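Local structure of polyprenyl synthetase (Nonlabens dokdonensis, 6KD7) at residues S134-E139 against S170-C175; P159-M164 against K234-L239. The protein probably works as a magnesium-dependent prenyltransferase that builds geranylgeranyl diphosphate by joining isoprenoid diphosphates. All blocks are in the same frame, centred on the assembly; numbering follows the deposited sequence.

Interaction 1. Residues S134-E139 against S170-C175; sequences SRTALE and SVLVGC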
ATOM      1  N   SER A 134     -31.999  26.089  -2.086  1.00 24.38           N
ATOM      2  CA  SER A 134     -32.111  24.622  -1.909  1.00 24.14           C
ATOM      3  C   SER A 134     -32.297  23.946  -3.254  1.00 23.82           C
ATOM      4  O   SER A 134     -31.672  22.938  -3.503  1.00 27.59           O
ATOM      5  CB  SER A 134     -33.206  24.258  -0.941  1.00 22.36           C
ATOM      6  OG  SER A 134     -32.865  24.683   0.373  1.00 21.86           O
ATOM      7  N   ARG A 135     -33.123  24.475  -4.130  1.00 25.88           N
ATOM      8  CA  ARG A 135     -33.329  23.842  -5.444  1.00 24.96           C
ATOM      9  C   ARG A 135     -31.987  23.878  -6.195  1.00 26.87           C
ATOM     10  O   ARG A 135     -31.657  22.898  -6.883  1.00 22.70           O
ATOM     11  CB  ARG A 135     -34.417  24.582  -6.221  1.00 28.36           C
ATOM     12  CG  ARG A 135     -34.682  24.003  -7.608  1.00 33.96           C
ATOM     13  CD  ARG A 135     -35.954  24.526  -8.302  1.00 44.14           C
ATOM     14  NE  ARG A 135     -35.985  25.973  -8.559  1.00 53.25           N
ATOM     15  CZ  ARG A 135     -36.650  26.898  -7.835  1.00 47.93           C
ATOM     16  NH1 ARG A 135     -37.371  26.583  -6.769  1.00 47.29           N
ATOM     17  NH2 ARG A 135     -36.578  28.165  -8.189  1.00 56.95           N
ATOM     18  N   THR A 136     -31.299  25.027  -6.142  1.00 22.73           N
ATOM     19  CA  THR A 136     -29.985  25.234  -6.781  1.00 25.52           C
ATOM     20  C   THR A 136     -28.977  24.252  -6.153  1.00 21.37           C
ATOM     21  O   THR A 136     -28.293  23.580  -6.907  1.00 20.21           O
ATOM     22  CB  THR A 136     -29.561  26.707  -6.679  1.00 26.64           C
ATOM     23  OG1 THR A 136     -30.588  27.432  -7.374  1.00 26.79           O
ATOM     24  CG2 THR A 136     -28.189  26.954  -7.279  1.00 24.84           C
ATOM     25  N   ALA A 137     -28.925  24.134  -4.837  1.00 19.37           N
ATOM     26  CA  ALA A 137     -27.906  23.299  -4.173  1.00 20.49           C
ATOM     27  C   ALA A 137     -28.105  21.838  -4.629  1.00 22.48           C
ATOM     28  O   ALA A 137     -27.143  21.171  -5.003  1.00 24.04           O
ATOM     29  CB  ALA A 137     -28.015  23.475  -2.696  1.00 19.79           C
ATOM     30  N   LEU A 138     -29.349  21.395  -4.772  1.00 23.32           N
ATOM     31  CA  LEU A 138     -29.632  19.985  -5.075  1.00 22.00           C
ATOM     32  C   LEU A 138     -29.327  19.784  -6.533  1.00 24.80           C
ATOM     33  O   LEU A 138     -28.848  18.687  -6.882  1.00 22.44           O
ATOM     34  CB  LEU A 138     -31.072  19.619  -4.746  1.00 23.15           C
ATOM     35  CG  LEU A 138     -31.440  18.143  -4.951  1.00 24.89           C
ATOM     36  CD1 LEU A 138     -30.532  17.245  -4.096  1.00 26.07           C
ATOM     37  CD2 LEU A 138     -32.910  17.893  -4.586  1.00 22.04           C
ATOM     38  N   GLU A 139     -29.526  20.822  -7.348  1.00 23.47           N
ATOM     39  CA  GLU A 139     -29.204  20.720  -8.785  1.00 23.60           C
ATOM     40  C   GLU A 139     -27.683  20.570  -8.949  1.00 25.17           C
ATOM     41  O   GLU A 139     -27.249  19.830  -9.838  1.00 26.53           O
ATOM     42  CB  GLU A 139     -29.699  21.975  -9.517  1.00 26.55           C
ATOM     43  CG  GLU A 139     -31.189  21.922  -9.814  1.00 28.00           C
ATOM     44  CD  GLU A 139     -31.811  23.242 -10.260  1.00 27.24           C
ATOM     45  OE1 GLU A 139     -31.247  24.326  -9.959  1.00 26.17           O
ATOM     46  OE2 GLU A 139     -32.859  23.151 -10.872  1.00 34.46           O
ATOM     47  N   SER A 170     -23.880  26.503 -13.794  1.00 27.92           N
ATOM     48  CA  SER A 170     -24.677  27.681 -14.223  1.00 29.23           C
ATOM     49  C   SER A 170     -25.860  28.003 -13.312  1.00 29.66           C
ATOM     50  O   SER A 170     -26.084  29.166 -13.072  1.00 29.11           O
ATOM     51  CB  SER A 170     -25.125  27.504 -15.626  1.00 30.46           C
ATOM     52  OG  SER A 170     -24.016  27.334 -16.479  1.00 36.06           O
ATOM     53  N   VAL A 171     -26.571  27.003 -12.815  1.00 26.97           N
ATOM     54  CA  VAL A 171     -27.775  27.305 -11.975  1.00 26.11           C
ATOM     55  C   VAL A 171     -27.391  28.207 -10.803  1.00 24.36           C
ATOM     56  O   VAL A 171     -28.228  28.994 -10.395  1.00 28.19           O
ATOM     57  CB  VAL A 171     -28.541  26.052 -11.512  1.00 26.73           C
ATOM     58  CG1 VAL A 171     -29.133  25.328 -12.694  1.00 26.50           C
ATOM     59  CG2 VAL A 171     -27.689  25.124 -10.677  1.00 27.84           C
ATOM     60  N   LEU A 172     -26.186  28.109 -10.246  1.00 21.82           N
ATOM     61  CA  LEU A 172     -25.806  28.928  -9.088  1.00 21.42           C
ATOM     62  C   LEU A 172     -25.560  30.368  -9.538  1.00 21.28           C
ATOM     63  O   LEU A 172     -25.669  31.248  -8.693  1.00 21.84           O
ATOM     64  CB  LEU A 172     -24.582  28.364  -8.391  1.00 22.89           C
ATOM     65  CG  LEU A 172     -24.031  29.164  -7.224  1.00 24.24           C
ATOM     66  CD1 LEU A 172     -25.017  29.207  -6.059  1.00 24.79           C
ATOM     67  CD2 LEU A 172     -22.679  28.594  -6.785  1.00 26.17           C
ATOM     68  N   VAL A 173     -25.183  30.586 -10.782  1.00 24.77           N
ATOM     69  CA  VAL A 173     -25.027  31.960 -11.329  1.00 25.84           C
ATOM     70  C   VAL A 173     -26.411  32.612 -11.377  1.00 24.48           C
ATOM     71  O   VAL A 173     -26.552  33.697 -10.820  1.00 24.17           O
ATOM     72  CB  VAL A 173     -24.361  31.936 -12.702  1.00 28.92           C
ATOM     73  CG1 VAL A 173     -24.168  33.358 -13.220  1.00 31.25           C
ATOM     74  CG2 VAL A 173     -23.004  31.242 -12.626  1.00 28.27           C
ATOM     75  N   GLY A 174     -27.363  31.945 -12.020  1.00 23.16           N
ATOM     76  CA  GLY A 174     -28.790  32.284 -12.024  1.00 28.34           C
ATOM     77  C   GLY A 174     -29.294  32.569 -10.627  1.00 28.97           C
ATOM     78  O   GLY A 174     -29.926  33.615 -10.398  1.00 26.24           O
ATOM     79  N   CYS A 175     -28.993  31.673  -9.707  1.00 25.57           N
ATOM     80  CA  CYS A 175     -29.513  31.714  -8.336  1.00 25.53           C
ATOM     81  C   CYS A 175     -28.977  32.960  -7.648  1.00 25.84           C
ATOM     82  O   CYS A 175     -29.734  33.602  -6.925  1.00 25.81           O
ATOM     83  CB  CYS A 175     -29.153  30.415  -7.602  1.00 23.18           C
ATOM     84  SG  CYS A 175     -29.532  30.468  -5.844  1.00 25.90           S
TER
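Thr136 carries most of the contact with 170-175, and it does so through carbon. Its methyl CG2, anti to the backbone N, rests on the facing helix, with Leu172 CA and Cys175 CB each 3.6 Å from Thr136 CG2. Val171 adds its branch CG2, 3.9 Å from Thr136 CG2, and its carbonyl O lies close to the same methyl. The CB and the CD1 methyl of Leu172 skirt it at longer range. Helices 123-150 and 158-183 run antiparallel here, their local axes inclined at 166° and 9.2 Å apart, as neighbours in the all-helical prenyltransferase fold. Helix 158-183 is kinked at Leu172 and Val173, beside the spot where the Thr136 methyl lodges.

The polar contacts across the interface are van der Waals ones. Thr136 OG1 hydrogen-bonds back to Val132 O one turn earlier, which fixes the rotation of the side chain, and touches Cys175 CB at 3.3 Å and Cys175 SG at 3.6 Å. Glu139 reaches over Val171 with its chain extended beyond CG; its OE1 rests 3.6 Å from Val171 CB and near both methyls, a carboxylate oxygen set against a hydrocarbon branch. Tyr195 of helix 188-215 touches both Glu139 and Val171. On another flank Leu172 packs against Arg43 and His72 of the pyrophosphate pocket, while Ala137 and Leu138 turn to Ile112 and Tyr28 of the second subunit.

Interaction 2. Residues P159-M164 against K234-L239; sequences PEYLNM and KTYLYL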
ATOM      1  N   PRO A 159     -26.108  17.666 -25.965  1.00 37.27           N
ATOM      2  CA  PRO A 159     -27.218  18.044 -25.095  1.00 35.90           C
ATOM      3  C   PRO A 159     -27.023  17.554 -23.663  1.00 35.62           C
ATOM      4  O   PRO A 159     -27.299  18.304 -22.737  1.00 37.91           O
ATOM      5  CB  PRO A 159     -28.460  17.434 -25.755  1.00 38.22           C
ATOM      6  CG  PRO A 159     -28.066  17.340 -27.225  1.00 39.75           C
ATOM      7  CD  PRO A 159     -26.561  17.089 -27.238  1.00 40.16           C
ATOM      8  N   GLU A 160     -26.566  16.324 -23.485  1.00 35.38           N
ATOM      9  CA  GLU A 160     -26.358  15.781 -22.115  1.00 33.72           C
ATOM     10  C   GLU A 160     -25.221  16.549 -21.436  1.00 29.48           C
ATOM     11  O   GLU A 160     -25.375  16.894 -20.300  1.00 29.65           O
ATOM     12  CB  GLU A 160     -25.994  14.307 -22.157  1.00 38.63           C
ATOM     13  CG  GLU A 160     -27.154  13.389 -22.499  1.00 38.52           C
ATOM     14  CD  GLU A 160     -26.646  11.962 -22.665  1.00 42.50           C
ATOM     15  OE1 GLU A 160     -25.702  11.748 -23.440  1.00 40.86           O
ATOM     16  OE2 GLU A 160     -27.098  11.116 -21.914  1.00 47.03           O
ATOM     17  N   TYR A 161     -24.133  16.823 -22.144  1.00 28.58           N
ATOM     18  CA  TYR A 161     -23.019  17.646 -21.623  1.00 30.67           C
ATOM     19  C   TYR A 161     -23.551  19.047 -21.221  1.00 33.09           C
ATOM     20  O   TYR A 161     -23.177  19.530 -20.136  1.00 29.44           O
ATOM     21  CB  TYR A 161     -21.863  17.749 -22.629  1.00 28.83           C
ATOM     22  CG  TYR A 161     -20.681  18.489 -22.054  1.00 29.57           C
ATOM     23  CD1 TYR A 161     -19.844  17.870 -21.120  1.00 27.27           C
ATOM     24  CD2 TYR A 161     -20.484  19.845 -22.323  1.00 29.30           C
ATOM     25  CE1 TYR A 161     -18.791  18.563 -20.530  1.00 26.66           C
ATOM     26  CE2 TYR A 161     -19.457  20.559 -21.712  1.00 30.10           C
ATOM     27  CZ  TYR A 161     -18.603  19.912 -20.823  1.00 28.35           C
ATOM     28  OH  TYR A 161     -17.615  20.630 -20.226  1.00 25.89           O
ATOM     29  N   LEU A 162     -24.384  19.702 -22.050  1.00 33.37           N
ATOM     30  CA  LEU A 162     -24.820  21.102 -21.742  1.00 32.33           C
ATOM     31  C   LEU A 162     -25.738  21.089 -20.521  1.00 28.38           C
ATOM     32  O   LEU A 162     -25.607  21.960 -19.661  1.00 30.77           O
ATOM     33  CB  LEU A 162     -25.507  21.719 -22.958  1.00 30.42           C
ATOM     34  CG  LEU A 162     -24.553  21.969 -24.133  1.00 30.45           C
ATOM     35  CD1 LEU A 162     -25.330  22.362 -25.392  1.00 31.41           C
ATOM     36  CD2 LEU A 162     -23.508  23.004 -23.764  1.00 27.79           C
ATOM     37  N   ASN A 163     -26.580  20.075 -20.419  1.00 27.84           N
ATOM     38  CA  ASN A 163     -27.448  19.869 -19.234  1.00 29.72           C
ATOM     39  C   ASN A 163     -26.562  19.684 -17.992  1.00 30.31           C
ATOM     40  O   ASN A 163     -26.861  20.290 -16.938  1.00 29.19           O
ATOM     41  CB  ASN A 163     -28.427  18.720 -19.482  1.00 29.82           C
ATOM     42  CG  ASN A 163     -29.341  18.548 -18.295  1.00 31.52           C
ATOM     43  OD1 ASN A 163     -30.068  19.466 -17.992  1.00 36.67           O
ATOM     44  ND2 ASN A 163     -29.204  17.470 -17.537  1.00 33.57           N
ATOM     45  N   MET A 164     -25.461  18.927 -18.100  1.00 27.90           N
ATOM     46  CA  MET A 164     -24.628  18.664 -16.914  1.00 26.02           C
ATOM     47  C   MET A 164     -23.966  19.979 -16.459  1.00 26.27           C
ATOM     48  O   MET A 164     -24.054  20.321 -15.238  1.00 25.80           O
ATOM     49  CB  MET A 164     -23.608  17.566 -17.215  1.00 27.20           C
ATOM     50  CG  MET A 164     -22.640  17.298 -16.064  1.00 26.61           C
ATOM     51  SD  MET A 164     -21.237  18.426 -15.978  1.00 25.76           S
ATOM     52  CE  MET A 164     -20.310  17.935 -17.436  1.00 25.40           C
ATOM     53  N   LYS A 234     -14.517  14.404 -21.203  1.00 33.21           N
ATOM     54  CA  LYS A 234     -15.220  14.619 -22.492  1.00 40.57           C
ATOM     55  C   LYS A 234     -15.944  15.978 -22.414  1.00 35.00           C
ATOM     56  O   LYS A 234     -17.138  16.007 -22.038  1.00 41.41           O
ATOM     57  CB  LYS A 234     -16.141  13.413 -22.715  1.00 53.12           C
ATOM     58  CG  LYS A 234     -15.411  12.118 -23.081  1.00 62.72           C
ATOM     59  CD  LYS A 234     -16.338  10.985 -23.502  1.00 69.22           C
ATOM     60  CE  LYS A 234     -17.180  10.444 -22.368  1.00 63.77           C
ATOM     61  NZ  LYS A 234     -16.340   9.666 -21.432  1.00 56.47           N
ATOM     62  N   THR A 235     -15.206  17.062 -22.632  1.00 29.53           N
ATOM     63  CA  THR A 235     -15.749  18.438 -22.554  1.00 31.47           C
ATOM     64  C   THR A 235     -16.270  18.852 -23.928  1.00 32.93           C
ATOM     65  O   THR A 235     -16.161  18.063 -24.879  1.00 35.40           O
ATOM     66  CB  THR A 235     -14.712  19.420 -22.035  1.00 29.73           C
ATOM     67  OG1 THR A 235     -13.699  19.571 -23.022  1.00 30.23           O
ATOM     68  CG2 THR A 235     -14.118  19.029 -20.703  1.00 29.92           C
ATOM     69  N   TYR A 236     -16.828  20.052 -24.023  1.00 32.72           N
ATOM     70  CA  TYR A 236     -17.475  20.496 -25.280  1.00 31.56           C
ATOM     71  C   TYR A 236     -16.445  20.445 -26.405  1.00 28.74           C
ATOM     72  O   TYR A 236     -16.786  20.041 -27.499  1.00 31.42           O
ATOM     73  CB  TYR A 236     -18.051  21.901 -25.108  1.00 34.77           C
ATOM     74  CG  TYR A 236     -19.010  22.324 -26.187  1.00 32.02           C
ATOM     75  CD1 TYR A 236     -20.358  22.034 -26.095  1.00 36.84           C
ATOM     76  CD2 TYR A 236     -18.571  23.017 -27.296  1.00 34.73           C
ATOM     77  CE1 TYR A 236     -21.247  22.415 -27.082  1.00 36.91           C
ATOM     78  CE2 TYR A 236     -19.445  23.415 -28.287  1.00 35.28           C
ATOM     79  CZ  TYR A 236     -20.786  23.110 -28.181  1.00 37.57           C
ATOM     80  OH  TYR A 236     -21.638  23.498 -29.163  1.00 46.44           O
ATOM     81  N   LEU A 237     -15.207  20.792 -26.082  1.00 28.26           N
ATOM     82  CA  LEU A 237     -14.097  20.818 -27.057  1.00 31.87           C
ATOM     83  C   LEU A 237     -13.919  19.410 -27.643  1.00 38.20           C
ATOM     84  O   LEU A 237     -13.897  19.296 -28.856  1.00 41.61           O
ATOM     85  CB  LEU A 237     -12.880  21.240 -26.233  1.00 34.23           C
ATOM     86  CG  LEU A 237     -11.692  21.838 -26.968  1.00 34.39           C
ATOM     87  CD1 LEU A 237     -12.142  22.792 -28.052  1.00 43.60           C
ATOM     88  CD2 LEU A 237     -10.776  22.531 -25.983  1.00 31.77           C
ATOM     89  N   TYR A 238     -13.875  18.373 -26.810  1.00 35.15           N
ATOM     90  CA  TYR A 238     -13.733  16.982 -27.315  1.00 35.29           C
ATOM     91  C   TYR A 238     -14.994  16.504 -28.041  1.00 35.06           C
ATOM     92  O   TYR A 238     -14.871  15.957 -29.122  1.00 37.24           O
ATOM     93  CB  TYR A 238     -13.409  16.023 -26.171  1.00 37.38           C
ATOM     94  CG  TYR A 238     -13.485  14.559 -26.517  1.00 39.14           C
ATOM     95  CD1 TYR A 238     -14.659  13.851 -26.361  1.00 39.24           C
ATOM     96  CD2 TYR A 238     -12.379  13.875 -26.985  1.00 39.38           C
ATOM     97  CE1 TYR A 238     -14.738  12.505 -26.664  1.00 43.75           C
ATOM     98  CE2 TYR A 238     -12.439  12.531 -27.297  1.00 40.09           C
ATOM     99  CZ  TYR A 238     -13.625  11.843 -27.135  1.00 41.30           C
ATOM    100  OH  TYR A 238     -13.708  10.523 -27.434  1.00 44.15           O
ATOM    101  N   LEU A 239     -16.166  16.785 -27.480  1.00 32.14           N
ATOM    102  CA  LEU A 239     -17.448  16.293 -28.041  1.00 33.20           C
ATOM    103  C   LEU A 239     -17.654  16.826 -29.462  1.00 38.08           C
ATOM    104  O   LEU A 239     -18.152  16.084 -30.282  1.00 41.35           O
ATOM    105  CB  LEU A 239     -18.591  16.699 -27.109  1.00 36.02           C
ATOM    106  CG  LEU A 239     -18.622  15.986 -25.760  1.00 35.59           C
ATOM    107  CD1 LEU A 239     -19.737  16.528 -24.889  1.00 34.09           C
ATOM    108  CD2 LEU A 239     -18.779  14.492 -25.939  1.00 37.53           C
TER
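Tyr161 lays one face of its ring against the backbone where the 234-239 segment turns into a helix, and this is the tight part of the contact. With CG anti to the backbone N (chi1 -175°), the ring points to the 234-236 backbone. Thr235 C sits 4.0 Å above the ring plane, offset toward the rim, and Tyr236 N comes over the same face, 3.5 Å from Tyr161 CE2. Lys234 O approaches Tyr161 CE1 obliquely at 3.4 Å. Tyr161 CB lies 3.3 Å from Leu239 CD1, a notably close apolar touch, and Tyr161 CD2 stands at the edge of the Tyr236 ring. Thr235, the N-cap residue of helix 236-241, meets Tyr161 OH through its CB at 3.6 Å.

Toward the partly exposed side the packing thins. Leu162 offers just CD2, 4.0 Å from Tyr236 CD1 and oblique to that ring. Lys234 sends its amine away from the contact, where NZ hydrogen-bonds to the carbonyl oxygens of Arg153 and Phe150.

Both Tyr161 OH and Tyr236 N hydrogen-bond to Asp210 OD2, on the second aspartate-rich motif of this synthase family, a motif that in relatives binds magnesium. One carboxylate oxygen thus ties the ring to the start of the helix. An alanine at Tyr161 would probably open a gap over the Thr235-Tyr236 backbone and leave Asp210 OD2 without its phenol partner. Two bonds on a single oxygen, one from a helix N-terminus, would probably restrain the turning of this carboxylate.

Helix 158-183 serves both contacts: its start, 159-164, meets 234-239 in interaction 2, and 170-175, further along, meets 134-139 in interaction 1. The two centres are about 19 Å apart and the nearest atoms about 6 Å, so they do not touch. They approach the active site at different points. In interaction 1 the Leu172 side chain is about 8 Å from the bound pyrophosphate and about 11 Å from a magnesium ion; in interaction 2 the Tyr161 side chain is about 6 Å from a magnesium ion but about 13 Å from the pyrophosphate. Helix 158-183 thus passes from the neighbourhood of a magnesium ion to that of the pyrophosphate.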